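Local coordinates for Spermidine/putrescine ABC transporter, periplasmic binding protein (Treponema pallidum, PDB 2V84) that probably binds polyamines such as spermidine and putrescine as the periplasmic, lipid-attached receptor of an ABC transport system, at residues A[161-166]-A[207-212]; A[132-137]-A[221-226]; A[168-173]-A[191-196]. All blocks are in the same frame, centred on the assembly; numbering follows the deposited sequence. Where two conformers were deposited one is given.

Interaction 1: residues A[161-166]-A[207-212]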
ATOM      1  N   SER A 161      -9.113   7.796 -14.422  1.00 24.85           N
ATOM      2  CA  SER A 161      -9.436   7.935 -13.006  1.00 24.78           C
ATOM      3  C   SER A 161      -8.166   8.084 -12.184  1.00 24.59           C
ATOM      4  O   SER A 161      -7.065   7.677 -12.607  1.00 24.97           O
ATOM      5  CB  SER A 161     -10.250   6.727 -12.501  1.00 24.30           C
ATOM      6  OG  SER A 161      -9.467   5.526 -12.455  1.00 23.97           O
ATOM      7  N   MET A 162      -8.315   8.716 -11.015  1.00 25.58           N
ATOM      8  CA  MET A 162      -7.297   8.693 -10.008  1.00 24.54           C
ATOM      9  C   MET A 162      -7.893   8.013  -8.798  1.00 25.28           C
ATOM     10  O   MET A 162      -9.121   7.832  -8.714  1.00 24.74           O
ATOM     11  CB  MET A 162      -6.765  10.110  -9.690  1.00 25.24           C
ATOM     12  CG  MET A 162      -5.957  10.718 -10.867  1.00 23.92           C
ATOM     13  SD  MET A 162      -5.115  12.226 -10.383  1.00 24.93           S
ATOM     14  CE  MET A 162      -3.706  11.531  -9.550  1.00 25.31           C
ATOM     15  N   MET A 163      -7.040   7.639  -7.847  0.50 25.30           N
ATOM     16  CA  MET A 163      -7.501   6.890  -6.679  0.50 26.24           C
ATOM     17  C   MET A 163      -8.267   7.758  -5.691  0.50 26.37           C
ATOM     18  O   MET A 163      -7.982   8.952  -5.562  0.50 26.11           O
ATOM     19  CB  MET A 163      -6.329   6.190  -5.991  0.50 26.29           C
ATOM     20  CG  MET A 163      -5.810   4.992  -6.766  0.50 26.76           C
ATOM     21  SD  MET A 163      -4.906   3.833  -5.712  0.50 28.60           S
ATOM     22  CE  MET A 163      -3.389   4.720  -5.465  0.50 29.66           C
ATOM     23  N   ASP A 164      -9.233   7.143  -4.997  1.00 25.82           N
ATOM     24  CA  ASP A 164     -10.073   7.818  -4.022  1.00 26.70           C
ATOM     25  C   ASP A 164      -9.316   7.717  -2.695  1.00 27.02           C
ATOM     26  O   ASP A 164      -9.755   7.078  -1.725  1.00 27.23           O
ATOM     27  CB  ASP A 164     -11.438   7.130  -3.938  1.00 26.61           C
ATOM     28  CG  ASP A 164     -12.461   7.923  -3.149  1.00 28.40           C
ATOM     29  OD1 ASP A 164     -12.095   8.927  -2.480  1.00 30.69           O
ATOM     30  OD2 ASP A 164     -13.636   7.506  -3.155  1.00 28.66           O
ATOM     31  N   ASP A 165      -8.131   8.312  -2.689  1.00 27.70           N
ATOM     32  CA  ASP A 165      -7.292   8.306  -1.523  1.00 28.03           C
ATOM     33  C   ASP A 165      -6.543   9.625  -1.449  1.00 28.49           C
ATOM     34  O   ASP A 165      -5.796   9.976  -2.375  1.00 28.21           O
ATOM     35  CB  ASP A 165      -6.285   7.147  -1.552  1.00 29.25           C
ATOM     36  CG  ASP A 165      -5.477   7.063  -0.260  1.00 31.05           C
ATOM     37  OD1 ASP A 165      -5.948   6.445   0.728  1.00 36.07           O
ATOM     38  OD2 ASP A 165      -4.386   7.654  -0.190  1.00 31.06           O
ATOM     39  N   MET A 166      -6.714  10.327  -0.326  0.50 27.82           N
ATOM     40  CA  MET A 166      -6.152  11.659  -0.098  0.50 27.08           C
ATOM     41  C   MET A 166      -4.625  11.713  -0.095  0.50 27.54           C
ATOM     42  O   MET A 166      -4.035  12.612  -0.682  0.50 27.58           O
ATOM     43  CB  MET A 166      -6.659  12.217   1.234  0.50 27.27           C
ATOM     44  CG  MET A 166      -6.007  13.526   1.666  0.50 26.57           C
ATOM     45  SD  MET A 166      -6.724  14.112   3.196  0.50 25.23           S
ATOM     46  CE  MET A 166      -5.942  12.958   4.344  0.50 25.69           C
ATOM     47  N   PHE A 207     -12.821   9.912  -8.916  1.00 28.77           N
ATOM     48  CA  PHE A 207     -11.835   9.283  -8.063  1.00 27.94           C
ATOM     49  C   PHE A 207     -12.364   7.917  -7.718  1.00 27.31           C
ATOM     50  O   PHE A 207     -13.531   7.783  -7.355  1.00 27.90           O
ATOM     51  CB  PHE A 207     -11.621  10.116  -6.785  1.00 28.52           C
ATOM     52  CG  PHE A 207     -11.032  11.465  -7.056  1.00 29.34           C
ATOM     53  CD1 PHE A 207      -9.680  11.590  -7.371  1.00 26.71           C
ATOM     54  CD2 PHE A 207     -11.838  12.613  -7.031  1.00 31.41           C
ATOM     55  CE1 PHE A 207      -9.118  12.841  -7.638  1.00 26.67           C
ATOM     56  CE2 PHE A 207     -11.294  13.871  -7.315  1.00 31.93           C
ATOM     57  CZ  PHE A 207      -9.921  13.978  -7.622  1.00 29.44           C
ATOM     58  N   ASP A 208     -11.511   6.903  -7.810  1.00 26.57           N
ATOM     59  CA  ASP A 208     -11.963   5.513  -7.716  1.00 26.15           C
ATOM     60  C   ASP A 208     -10.836   4.627  -7.217  1.00 25.66           C
ATOM     61  O   ASP A 208      -9.794   4.532  -7.860  1.00 24.53           O
ATOM     62  CB  ASP A 208     -12.424   5.073  -9.121  1.00 25.74           C
ATOM     63  CG  ASP A 208     -13.229   3.764  -9.127  1.00 28.06           C
ATOM     64  OD1 ASP A 208     -13.408   3.118  -8.084  1.00 31.99           O
ATOM     65  OD2 ASP A 208     -13.646   3.377 -10.232  1.00 26.01           O
ATOM     66  N   SER A 209     -11.059   3.978  -6.071  1.00 25.14           N
ATOM     67  CA  SER A 209     -10.130   2.998  -5.521  1.00 26.90           C
ATOM     68  C   SER A 209     -10.627   1.536  -5.636  1.00 28.17           C
ATOM     69  O   SER A 209      -9.907   0.623  -5.230  1.00 28.86           O
ATOM     70  CB  SER A 209      -9.813   3.316  -4.065  1.00 27.34           C
ATOM     71  OG  SER A 209      -8.906   4.410  -3.949  1.00 25.43           O
ATOM     72  N   ASP A 210     -11.833   1.313  -6.149  1.00 29.28           N
ATOM     73  CA  ASP A 210     -12.379  -0.053  -6.190  1.00 31.02           C
ATOM     74  C   ASP A 210     -12.929  -0.553  -7.509  1.00 31.40           C
ATOM     75  O   ASP A 210     -13.073  -1.765  -7.685  1.00 32.39           O
ATOM     76  CB  ASP A 210     -13.425  -0.279  -5.092  1.00 32.29           C
ATOM     77  CG  ASP A 210     -14.258   0.942  -4.814  1.00 34.30           C
ATOM     78  OD1 ASP A 210     -15.090   1.299  -5.665  1.00 37.76           O
ATOM     79  OD2 ASP A 210     -14.081   1.532  -3.720  1.00 39.36           O
ATOM     80  N   GLY A 211     -13.259   0.360  -8.418  1.00 30.76           N
ATOM     81  CA  GLY A 211     -13.792  -0.021  -9.726  1.00 30.94           C
ATOM     82  C   GLY A 211     -12.856   0.237 -10.888  1.00 30.63           C
ATOM     83  O   GLY A 211     -13.185  -0.103 -12.030  1.00 30.99           O
ATOM     84  N   TYR A 212     -11.702   0.839 -10.608  1.00 29.99           N
ATOM     85  CA  TYR A 212     -10.796   1.321 -11.668  1.00 29.95           C
ATOM     86  C   TYR A 212     -10.193   0.190 -12.484  1.00 30.19           C
ATOM     87  O   TYR A 212      -9.968   0.345 -13.684  1.00 30.10           O
ATOM     88  CB  TYR A 212      -9.674   2.206 -11.080  1.00 29.56           C
ATOM     89  CG  TYR A 212      -8.711   1.487 -10.145  1.00 28.89           C
ATOM     90  CD1 TYR A 212      -7.648   0.719 -10.648  1.00 26.38           C
ATOM     91  CD2 TYR A 212      -8.839   1.595  -8.764  1.00 30.17           C
ATOM     92  CE1 TYR A 212      -6.756   0.045  -9.785  1.00 26.32           C
ATOM     93  CE2 TYR A 212      -7.943   0.940  -7.894  1.00 29.25           C
ATOM     94  CZ  TYR A 212      -6.912   0.163  -8.424  1.00 29.39           C
ATOM     95  OH  TYR A 212      -6.034  -0.489  -7.572  1.00 28.60           O
TER
HETATM   96  O   HOH W   1      -8.008   5.128 -10.313  1.00 21.99           O
HETATM   97  O   HOH W   2      -7.988   4.065  -1.608  1.00 32.67           O

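Interaction 2: residues A[132-137]-A[221-226]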
ATOM      1  N   ALA A 132       1.589   2.579  -5.450  1.00 26.58           N
ATOM      2  CA  ALA A 132       0.597   2.745  -6.508  1.00 26.03           C
ATOM      3  C   ALA A 132       1.315   3.340  -7.693  1.00 25.78           C
ATOM      4  O   ALA A 132       2.363   3.971  -7.569  1.00 25.13           O
ATOM      5  CB  ALA A 132      -0.530   3.666  -6.057  1.00 25.13           C
ATOM      6  N   GLY A 133       0.754   3.142  -8.867  1.00 25.30           N
ATOM      7  CA  GLY A 133       1.327   3.747 -10.054  1.00 25.61           C
ATOM      8  C   GLY A 133       0.222   4.002 -11.057  1.00 24.74           C
ATOM      9  O   GLY A 133      -0.924   4.263 -10.682  1.00 24.29           O
ATOM     10  N   ILE A 134       0.577   3.948 -12.335  1.00 24.49           N
ATOM     11  CA  ILE A 134      -0.364   4.271 -13.404  1.00 23.24           C
ATOM     12  C   ILE A 134      -0.328   3.149 -14.416  1.00 23.74           C
ATOM     13  O   ILE A 134       0.750   2.702 -14.804  1.00 24.06           O
ATOM     14  CB  ILE A 134       0.044   5.614 -14.120  1.00 23.01           C
ATOM     15  CG1 ILE A 134       0.180   6.757 -13.102  1.00 25.04           C
ATOM     16  CG2 ILE A 134      -0.961   5.977 -15.237  1.00 22.87           C
ATOM     17  CD1 ILE A 134       0.952   7.973 -13.631  1.00 22.73           C
ATOM     18  N   ALA A 135      -1.513   2.718 -14.840  1.00 23.15           N
ATOM     19  CA  ALA A 135      -1.668   1.771 -15.934  1.00 23.03           C
ATOM     20  C   ALA A 135      -2.125   2.533 -17.172  1.00 23.20           C
ATOM     21  O   ALA A 135      -3.027   3.354 -17.103  1.00 22.64           O
ATOM     22  CB  ALA A 135      -2.668   0.691 -15.570  1.00 22.12           C
ATOM     23  N   VAL A 136      -1.504   2.255 -18.322  1.00 23.17           N
ATOM     24  CA  VAL A 136      -1.899   2.910 -19.552  1.00 23.37           C
ATOM     25  C   VAL A 136      -2.255   1.809 -20.525  1.00 24.51           C
ATOM     26  O   VAL A 136      -1.522   0.833 -20.614  1.00 25.26           O
ATOM     27  CB  VAL A 136      -0.775   3.753 -20.171  1.00 23.15           C
ATOM     28  CG1 VAL A 136      -1.215   4.282 -21.518  1.00 23.10           C
ATOM     29  CG2 VAL A 136      -0.433   4.945 -19.256  1.00 24.30           C
ATOM     30  N   ASN A 137      -3.384   1.967 -21.210  1.00 24.77           N
ATOM     31  CA  ASN A 137      -3.780   1.078 -22.303  1.00 26.45           C
ATOM     32  C   ASN A 137      -3.046   1.564 -23.567  1.00 26.97           C
ATOM     33  O   ASN A 137      -3.407   2.593 -24.145  1.00 27.65           O
ATOM     34  CB  ASN A 137      -5.314   1.102 -22.465  1.00 25.73           C
ATOM     35  CG  ASN A 137      -5.799   0.245 -23.618  1.00 27.69           C
ATOM     36  OD1 ASN A 137      -5.062   0.006 -24.561  1.00 31.46           O
ATOM     37  ND2 ASN A 137      -7.057  -0.217 -23.551  1.00 26.20           N
ATOM     38  N   PHE A 221     -11.776   3.193 -18.829  1.00 28.06           N
ATOM     39  CA  PHE A 221     -10.661   4.069 -18.481  1.00 27.21           C
ATOM     40  C   PHE A 221      -9.464   3.605 -19.282  1.00 26.66           C
ATOM     41  O   PHE A 221      -9.185   2.406 -19.316  1.00 27.41           O
ATOM     42  CB  PHE A 221     -10.278   4.010 -16.994  1.00 27.74           C
ATOM     43  CG  PHE A 221     -11.410   4.291 -16.024  1.00 29.00           C
ATOM     44  CD1 PHE A 221     -12.575   4.952 -16.416  1.00 31.72           C
ATOM     45  CD2 PHE A 221     -11.268   3.931 -14.688  1.00 30.35           C
ATOM     46  CE1 PHE A 221     -13.594   5.212 -15.483  1.00 31.55           C
ATOM     47  CE2 PHE A 221     -12.267   4.185 -13.759  1.00 30.79           C
ATOM     48  CZ  PHE A 221     -13.437   4.825 -14.153  1.00 30.47           C
ATOM     49  N   VAL A 222      -8.747   4.529 -19.917  1.00 25.40           N
ATOM     50  CA  VAL A 222      -7.578   4.121 -20.710  1.00 25.20           C
ATOM     51  C   VAL A 222      -6.265   4.446 -19.997  1.00 24.47           C
ATOM     52  O   VAL A 222      -5.194   3.960 -20.373  1.00 24.68           O
ATOM     53  CB  VAL A 222      -7.599   4.665 -22.179  1.00 25.48           C
ATOM     54  CG1 VAL A 222      -8.785   4.092 -22.961  1.00 25.45           C
ATOM     55  CG2 VAL A 222      -7.600   6.202 -22.213  1.00 25.68           C
ATOM     56  N   VAL A 223      -6.370   5.253 -18.944  1.00 24.81           N
ATOM     57  CA  VAL A 223      -5.262   5.531 -18.046  1.00 23.29           C
ATOM     58  C   VAL A 223      -5.888   5.560 -16.660  1.00 23.93           C
ATOM     59  O   VAL A 223      -6.893   6.223 -16.442  1.00 23.29           O
ATOM     60  CB  VAL A 223      -4.614   6.901 -18.297  1.00 23.41           C
ATOM     61  CG1 VAL A 223      -3.504   7.132 -17.280  1.00 21.47           C
ATOM     62  CG2 VAL A 223      -4.039   7.009 -19.697  1.00 21.18           C
ATOM     63  N   ALA A 224      -5.301   4.830 -15.721  1.00 23.86           N
ATOM     64  CA  ALA A 224      -5.822   4.885 -14.353  1.00 23.18           C
ATOM     65  C   ALA A 224      -4.735   4.788 -13.320  1.00 23.85           C
ATOM     66  O   ALA A 224      -3.752   4.093 -13.503  1.00 24.20           O
ATOM     67  CB  ALA A 224      -6.882   3.787 -14.122  1.00 23.16           C
ATOM     68  N   HIS A 225      -4.939   5.504 -12.213  1.00 24.50           N
ATOM     69  CA  HIS A 225      -4.076   5.446 -11.039  1.00 24.90           C
ATOM     70  C   HIS A 225      -4.488   4.230 -10.186  1.00 25.47           C
ATOM     71  O   HIS A 225      -5.684   4.015  -9.953  1.00 24.38           O
ATOM     72  CB  HIS A 225      -4.336   6.743 -10.271  1.00 24.19           C
ATOM     73  CG  HIS A 225      -3.467   6.965  -9.078  1.00 23.81           C
ATOM     74  ND1 HIS A 225      -3.855   7.802  -8.060  1.00 24.01           N
ATOM     75  CD2 HIS A 225      -2.246   6.492  -8.735  1.00 21.26           C
ATOM     76  CE1 HIS A 225      -2.906   7.850  -7.141  1.00 22.99           C
ATOM     77  NE2 HIS A 225      -1.916   7.061  -7.523  1.00 22.43           N
ATOM     78  N   GLY A 226      -3.525   3.422  -9.741  1.00 25.11           N
ATOM     79  CA  GLY A 226      -3.888   2.271  -8.912  1.00 25.65           C
ATOM     80  C   GLY A 226      -2.789   1.257  -8.689  1.00 26.36           C
ATOM     81  O   GLY A 226      -1.637   1.518  -8.988  1.00 25.89           O
TER
HETATM   82  O   HOH W   3      -8.340   0.392 -21.077  1.00 31.60           O

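Interaction 3: residues A[168-173]-A[191-196]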
ATOM      1  N   GLU A 168      -2.495   9.486  -1.370  1.00 27.12           N
ATOM      2  CA  GLU A 168      -2.016   9.103  -2.716  1.00 26.72           C
ATOM      3  C   GLU A 168      -2.123  10.228  -3.728  1.00 26.95           C
ATOM      4  O   GLU A 168      -1.170  10.494  -4.470  1.00 26.33           O
ATOM      5  CB  GLU A 168      -2.768   7.880  -3.277  1.00 26.90           C
ATOM      6  CG  GLU A 168      -2.437   6.518  -2.638  1.00 28.82           C
ATOM      7  CD  GLU A 168      -0.969   6.082  -2.688  1.00 28.33           C
ATOM      8  OE1 GLU A 168      -0.101   6.697  -3.338  1.00 29.07           O
ATOM      9  OE2 GLU A 168      -0.671   5.091  -2.020  1.00 33.09           O
ATOM     10  N   VAL A 169      -3.286  10.878  -3.781  1.00 26.05           N
ATOM     11  CA  VAL A 169      -3.517  11.917  -4.785  1.00 25.79           C
ATOM     12  C   VAL A 169      -2.761  13.208  -4.457  1.00 26.24           C
ATOM     13  O   VAL A 169      -2.028  13.734  -5.302  1.00 25.37           O
ATOM     14  CB  VAL A 169      -5.030  12.117  -5.067  1.00 26.44           C
ATOM     15  CG1 VAL A 169      -5.270  13.215  -6.109  1.00 25.18           C
ATOM     16  CG2 VAL A 169      -5.603  10.790  -5.614  1.00 26.69           C
ATOM     17  N   MET A 170      -2.896  13.679  -3.220  1.00 26.48           N
ATOM     18  CA  MET A 170      -2.092  14.821  -2.762  1.00 27.50           C
ATOM     19  C   MET A 170      -0.597  14.529  -2.896  1.00 27.65           C
ATOM     20  O   MET A 170       0.191  15.402  -3.310  1.00 27.49           O
ATOM     21  CB  MET A 170      -2.436  15.225  -1.319  1.00 27.73           C
ATOM     22  CG  MET A 170      -3.787  15.933  -1.146  1.00 30.14           C
ATOM     23  SD  MET A 170      -4.003  17.437  -2.151  1.00 33.41           S
ATOM     24  CE  MET A 170      -3.080  18.576  -1.118  1.00 29.79           C
ATOM     25  N   GLY A 171      -0.212  13.299  -2.560  1.00 27.36           N
ATOM     26  CA  GLY A 171       1.184  12.869  -2.636  1.00 26.85           C
ATOM     27  C   GLY A 171       1.741  12.945  -4.044  1.00 27.98           C
ATOM     28  O   GLY A 171       2.833  13.470  -4.259  1.00 28.43           O
ATOM     29  N   ALA A 172       0.984  12.429  -5.004  1.00 27.33           N
ATOM     30  CA  ALA A 172       1.371  12.514  -6.420  1.00 27.47           C
ATOM     31  C   ALA A 172       1.517  13.953  -6.894  1.00 27.28           C
ATOM     32  O   ALA A 172       2.437  14.267  -7.645  1.00 27.90           O
ATOM     33  CB  ALA A 172       0.379  11.787  -7.262  1.00 27.37           C
ATOM     34  N   ALA A 173       0.606  14.820  -6.460  1.00 27.61           N
ATOM     35  CA  ALA A 173       0.650  16.245  -6.799  1.00 27.54           C
ATOM     36  C   ALA A 173       1.854  16.926  -6.169  1.00 28.42           C
ATOM     37  O   ALA A 173       2.576  17.668  -6.839  1.00 28.86           O
ATOM     38  CB  ALA A 173      -0.629  16.930  -6.381  1.00 27.28           C
ATOM     39  N   GLN A 191      -0.851  24.602  -3.273  1.00 30.78           N
ATOM     40  CA  GLN A 191      -0.363  24.462  -4.646  1.00 31.52           C
ATOM     41  C   GLN A 191      -0.716  23.087  -5.223  1.00 30.48           C
ATOM     42  O   GLN A 191      -1.154  22.970  -6.367  1.00 30.53           O
ATOM     43  CB  GLN A 191       1.153  24.638  -4.635  1.00 31.99           C
ATOM     44  CG  GLN A 191       1.790  24.877  -6.004  1.00 34.34           C
ATOM     45  CD  GLN A 191       3.220  25.408  -5.866  1.00 34.10           C
ATOM     46  OE1 GLN A 191       3.585  26.003  -4.831  1.00 35.02           O
ATOM     47  NE2 GLN A 191       4.035  25.196  -6.908  1.00 35.46           N
ATOM     48  N   ALA A 192      -0.533  22.051  -4.413  1.00 29.95           N
ATOM     49  CA  ALA A 192      -0.893  20.684  -4.788  1.00 29.16           C
ATOM     50  C   ALA A 192      -2.399  20.566  -5.021  1.00 29.06           C
ATOM     51  O   ALA A 192      -2.841  19.949  -5.990  1.00 28.20           O
ATOM     52  CB  ALA A 192      -0.436  19.708  -3.710  1.00 29.10           C
ATOM     53  N   ALA A 193      -3.186  21.165  -4.126  1.00 29.12           N
ATOM     54  CA  ALA A 193      -4.649  21.163  -4.280  1.00 28.71           C
ATOM     55  C   ALA A 193      -5.111  21.808  -5.586  1.00 28.79           C
ATOM     56  O   ALA A 193      -6.037  21.308  -6.237  1.00 27.41           O
ATOM     57  CB  ALA A 193      -5.301  21.844  -3.110  1.00 29.31           C
ATOM     58  N   ILE A 194      -4.482  22.926  -5.950  1.00 28.47           N
ATOM     59  CA  ILE A 194      -4.810  23.618  -7.197  1.00 28.55           C
ATOM     60  C   ILE A 194      -4.433  22.747  -8.397  1.00 28.11           C
ATOM     61  O   ILE A 194      -5.180  22.681  -9.376  1.00 28.23           O
ATOM     62  CB  ILE A 194      -4.123  24.997  -7.304  1.00 28.71           C
ATOM     63  CG1 ILE A 194      -4.744  25.972  -6.290  1.00 29.39           C
ATOM     64  CG2 ILE A 194      -4.257  25.549  -8.730  1.00 28.72           C
ATOM     65  CD1 ILE A 194      -3.924  27.254  -6.018  1.00 30.01           C
ATOM     66  N   LEU A 195      -3.275  22.090  -8.319  1.00 27.61           N
ATOM     67  CA  LEU A 195      -2.874  21.151  -9.376  1.00 27.86           C
ATOM     68  C   LEU A 195      -3.929  20.057  -9.613  1.00 27.27           C
ATOM     69  O   LEU A 195      -4.350  19.826 -10.750  1.00 28.10           O
ATOM     70  CB  LEU A 195      -1.503  20.537  -9.064  1.00 27.45           C
ATOM     71  CG  LEU A 195      -0.804  19.747 -10.175  1.00 29.38           C
ATOM     72  CD1 LEU A 195      -0.529  20.640 -11.409  1.00 30.45           C
ATOM     73  CD2 LEU A 195       0.463  19.114  -9.682  1.00 28.60           C
ATOM     74  N   VAL A 196      -4.354  19.378  -8.543  1.00 26.99           N
ATOM     75  CA  VAL A 196      -5.374  18.318  -8.670  1.00 26.40           C
ATOM     76  C   VAL A 196      -6.701  18.894  -9.162  1.00 26.50           C
ATOM     77  O   VAL A 196      -7.290  18.374 -10.101  1.00 26.94           O
ATOM     78  CB  VAL A 196      -5.623  17.541  -7.338  1.00 26.82           C
ATOM     79  CG1 VAL A 196      -6.604  16.414  -7.563  1.00 27.95           C
ATOM     80  CG2 VAL A 196      -4.326  17.000  -6.753  1.00 24.71           C
TER

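Interaction 1: residues A[161-166]-A[207-212]
Met162 and Asp208 are joined through their backbones, with Asp208 N donating to Met162 O at 2.7 Å. The bond belongs to the parallel bridge between Met162 and Phe207, where strand 160-162 runs beside strand 204-207. Phe207 CA adds a CA-H...O contact to the same oxygen at 3.1 Å, and one residue further on the CA-H of Met163 is directed almost straight at Asp208 O.

Beyond the bridge, a side chain also takes part. Ser209 OG sits anti to its own carbonyl carbon (chi1 -76°) and accepts from Asp164 N at 2.9 Å, although the bond is bent to 131° at the hydrogen. A bridging water accepts from Ser161 OG at 2.6 Å and donates to Asp208 O. Within the loop, Asp208 OD1 takes two amides from the same face of its carboxylate, making an Asx turn to Asp210 N and an Asx motif to Gly211 N, just ahead of helix 212-218.

Apolar contact is centred on Phe207. Its CD1 lies 4.0 Å from Met162 CB, which approaches the ring obliquely, while Trp337 of helix 330-342 meets the ring edge-to-face.

The charged groups turn to other partners: Asp164 forms a salt bridge with Arg341, and Asp165, at the N-cap of helix 166-176, accepts from Glu168 N. Asp165 and Met166 belong to a predicted spermidine site. Short bonds on backbone and hydroxyl groups thus tie segment 161-166 to the loop, while Asp165 caps the helix that carries the remaining predicted residues.

Interaction 2: residues A[132-137]-A[221-226]
Ile134 and Val223 make the tightest side-chain meeting, Ile134 CG2 reaching Val223 CG1 at 3.5 Å, closer than carbon pairs usually come. Both methyls lie anti to their backbone nitrogens (Val223 chi1 178°), which turns them toward each other across the diagonal of the strand pair. Val223 CG2 then runs alongside Val136 CG2 at 4.2 Å, the two valines pointing the same way. His225 shares their face of the sheet. Its ring turns an edge to the neighbouring strand, and CD2 lies in plane with Gly133 O at 3.2 Å.

Beneath these side chains, strands 133-137 and 223-226 pair antiparallel. Gly133 with Gly226 and Ala135 with Ala224 are hydrogen-bonded pairs, each exchanging two backbone bonds; the straightest, Gly133 N to Gly226 O, measures 2.9 Å. Asn137 N to Val222 O, at 2.8 Å, carries the pairing past the last bridge. There a water accepts from Asn137 ND2 and donates to Phe221 O, while Asn137 OD1 receives Ala140 N.

Further out, the backbone of Met163 donates to His225 ND1 and Trp148 meets the imidazole edge-to-face, so the ring's rotation is set from two directions. On the alanine face, Phe216 of helix 212-218 lies against Ala135. Strands 160-162 and 243-246 continue the sheet, bonding to His225 and Ile134 respectively.

Because ND1 accepts an amide hydrogen, a neutral imidazole protonated at NE2 is probable. A buried sheet interior built of methyl groups and paired amides thereby holds one oriented histidine close to Glu168 of the predicted spermidine site.

Interaction 3: residues A[168-173]-A[191-196]
Ala192 faces Ala173 methyl to methyl, CB to CB at 3.9 Å, the two residues being the closest pair of CA atoms between segments 168-173 and 191-196. Those CA atoms are only 5.1 Å apart, an approach that two such small side chains permit. Over the two short segments the axes come within 8.9 Å and cross at 102°. Ala192 CB is also met by the end of Met170, whose CE lies 3.9 Å from it. Bends at both chi2 and chi3 (-56° and -80°) turn the methionine chain so that this terminal methyl, and not the sulfur, reaches the second helix.

At Ala193 the CB points away from the first helix, and what touches is mainly backbone, with Met170 CE resting beside Ala193 N. The outer side of Ala193 instead meets His336 of helix 330-342.

Three residues after Ala192, Leu195 extends CD2 over the backbone of Ala173, 3.8 Å from Ala173 O. Its other neighbours include Leu177 and Trp200, which continue the apolar surface beyond this crossing.

Val196, one turn after Ala192, completes the row with both branches engaged. CG2 rests on Ala173 CB at 3.7 Å, and CG1 meets Val169 CG1 at 3.8 Å, the two valines lying at about a right angle to each other. Trp337 and Val340 of helix 330-342 lie against Val169 and Val196 respectively, so a third helix borders the pair.

No hydrogen bond or charge pair joins the segments. Glu168 projects from a different side of the same helix, away from this crossing, in a salt bridge with Lys323, and belongs to the predicted spermidine site. Dispersion and exclusion of water therefore hold this crossing; the small alanines probably allow the close approach, and valine, leucine and methionine methyls pack round it.

All three contacts lie on the same lobe and are nested along the chain, interaction 3 within interaction 1 and that within interaction 2. Interaction 2 is sheet core, interaction 3 a buried helix crossing, and interaction 1 is only partly buried. Interactions 1 and 2 share a sheet, strand 160-162 running beside 223-226, and, after a short turn, strand 160-162 is followed by helix 166-176 of interaction 3. The chemistry follows position: regular amide pairing in the sheet, serine, aspartate and water in the loops beside it, apolar packing without hydrogen bonds between the helices. The predicted spermidine site draws on residues of interactions 1 and 3, with the histidine of interaction 2 packed against its glutamate.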